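Local coordinates for DUF327 domain-containing protein (Thermotoga maritima MSB8, PDB 2P61) that is of unknown function but folds as a largely helical bundle of the DUF327 family, at residues A[65-70]-A[77-82]. Sequence-based numbering, arbitrary orientation.
Sequences NELVRS and KRYKNA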
# COMPACT_ATOMS: atom_id res chain seq x y z
N ASN A 65 0.56 8.80 7.39
CA ASN A 65 0.88 10.05 8.07
C ASN A 65 -0.19 10.39 9.11
O ASN A 65 0.15 10.66 10.31
CB ASN A 65 1.28 11.17 7.09
CG ASN A 65 2.83 11.07 6.63
OD1 ASN A 65 3.76 10.99 7.47
ND2 ASN A 65 3.08 11.13 5.33
N GLU A 66 -1.47 10.28 8.76
CA GLU A 66 -2.50 10.49 9.81
C GLU A 66 -2.48 9.45 10.93
O GLU A 66 -2.71 9.76 12.10
CB GLU A 66 -3.88 10.52 9.22
CG GLU A 66 -4.92 11.19 10.14
CD GLU A 66 -4.92 12.72 10.05
OE1 GLU A 66 -4.62 13.24 8.97
OE2 GLU A 66 -5.20 13.37 11.06
N LEU A 67 -2.18 8.19 10.61
CA LEU A 67 -2.17 7.18 11.68
C LEU A 67 -1.14 7.68 12.70
O LEU A 67 -1.46 7.72 13.89
CB LEU A 67 -1.89 5.78 11.19
CG LEU A 67 -1.58 4.61 12.14
CD1 LEU A 67 -2.74 4.22 13.14
CD2 LEU A 67 -1.08 3.36 11.25
N VAL A 68 0.02 8.17 12.22
CA VAL A 68 1.15 8.65 13.07
C VAL A 68 0.79 9.76 14.05
O VAL A 68 1.31 9.77 15.14
CB VAL A 68 2.40 9.07 12.18
CG1 VAL A 68 3.60 9.54 13.00
CG2 VAL A 68 2.83 7.88 11.38
N ARG A 69 -0.08 10.67 13.63
CA ARG A 69 -0.56 11.85 14.34
C ARG A 69 -1.52 11.44 15.43
O ARG A 69 -1.42 11.91 16.55
CB ARG A 69 -1.24 12.83 13.36
CG ARG A 69 -0.32 13.34 12.24
CD ARG A 69 -0.75 14.63 11.40
NE ARG A 69 -1.32 15.78 12.09
CZ ARG A 69 -0.68 16.94 12.43
NH1 ARG A 69 0.63 17.17 12.23
NH2 ARG A 69 -1.38 17.88 13.04
N SER A 70 -2.48 10.57 15.12
CA SER A 70 -3.28 9.92 16.22
C SER A 70 -3.52 8.44 15.97
O SER A 70 -4.29 8.07 15.05
CB SER A 70 -4.62 10.66 16.48
OG SER A 70 -5.43 10.72 15.31
N LYS A 77 -7.19 1.47 10.35
CA LYS A 77 -7.90 0.90 9.17
C LYS A 77 -8.02 1.71 7.89
O LYS A 77 -8.04 1.09 6.78
CB LYS A 77 -9.27 0.48 9.59
CG LYS A 77 -9.17 -0.41 10.88
CD LYS A 77 -10.50 -1.08 11.29
CE LYS A 77 -10.49 -1.40 12.86
NZ LYS A 77 -11.68 -0.79 13.58
N ARG A 78 -8.12 3.06 7.98
CA ARG A 78 -7.96 3.90 6.80
C ARG A 78 -6.67 3.33 6.23
O ARG A 78 -6.54 3.19 4.95
CB ARG A 78 -7.76 5.36 7.25
CG ARG A 78 -8.22 6.45 6.27
CD ARG A 78 -7.71 7.97 6.64
NE ARG A 78 -7.32 8.65 5.40
CZ ARG A 78 -6.87 9.89 5.28
NH1 ARG A 78 -6.74 10.69 6.34
NH2 ARG A 78 -6.50 10.34 4.07
N TYR A 79 -5.72 2.96 7.15
CA TYR A 79 -4.35 2.50 6.72
C TYR A 79 -4.30 1.14 5.96
O TYR A 79 -3.78 1.03 4.82
CB TYR A 79 -3.31 2.51 7.89
CG TYR A 79 -1.82 2.44 7.40
CD1 TYR A 79 -1.35 3.31 6.41
CD2 TYR A 79 -0.91 1.49 7.90
CE1 TYR A 79 -0.03 3.23 5.90
CE2 TYR A 79 0.41 1.41 7.45
CZ TYR A 79 0.85 2.31 6.46
OH TYR A 79 2.17 2.31 5.98
N LYS A 80 -4.73 0.11 6.71
CA LYS A 80 -4.93 -1.26 6.26
C LYS A 80 -5.79 -1.29 5.04
O LYS A 80 -5.42 -1.93 4.08
CB LYS A 80 -5.61 -2.02 7.38
CG LYS A 80 -4.77 -2.12 8.67
CD LYS A 80 -4.74 -3.53 9.19
CE LYS A 80 -4.50 -3.60 10.67
NZ LYS A 80 -3.85 -4.97 10.96
N ASN A 81 -6.93 -0.58 5.04
CA ASN A 81 -7.78 -0.50 3.83
C ASN A 81 -7.05 0.06 2.61
O ASN A 81 -7.06 -0.52 1.54
CB ASN A 81 -9.08 0.31 4.05
CG ASN A 81 -10.06 -0.39 5.02
OD1 ASN A 81 -10.03 -1.62 5.28
ND2 ASN A 81 -10.95 0.42 5.55
N ALA A 82 -6.42 1.21 2.78
CA ALA A 82 -5.69 1.88 1.75
C ALA A 82 -4.65 0.97 1.22
O ALA A 82 -4.48 0.88 0.02
CB ALA A 82 -5.07 3.10 2.33
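Leu67 and Tyr79 bring the two backbones closest, their CA atoms 7.2 Å apart, where the last turn of helix 37-69 faces an early turn of helix 73-95. The first helix ends here: Ser70 N still bonds to Glu66 O at 3.1 Å, but the backbone of Ser70 has already opened out of the helix, and the chain turns back within a few residues. The pair is therefore a helical hairpin met close to its bend, and no hydrogen bond joins the two segments directly. Its apolar half is one leucine branch against a tyrosine. Leu67 has CG anti to its own N (chi1 169°), which carries CD2 across to the Tyr79 ring; Leu67 CD2 lies 3.8 Å from Tyr79 CD2 and 4.0 Å from Tyr79 CG, and the two side chains cross at about a right angle. The ring is thus touched near its root, while the far end, Tyr79 OH, is hydrogen-bonded to Asn146 OD1. Glu66 and Arg78 make the looser, more open half. Glu66 CB lies 4.1 Å from Arg78 NH1, and the opposite charges come near without forming a salt bridge, Glu66 OE1 standing 4.2 Å from Arg78 NH1. The guanidinium is instead held by two other acidic residues: NH2 is paired to Asp62, one turn before Glu66 on helix 37-69, and NE to Glu59, about two turns before it; the carboxylate of Glu66 probably adds to the negative field around it. Both Leu67 and Tyr79 also pack on Ile142, so the buried half of the hairpin is closed by helix 138-153, whereas the Arg78 salt bridges tie helix 73-95 directly to helix 37-69.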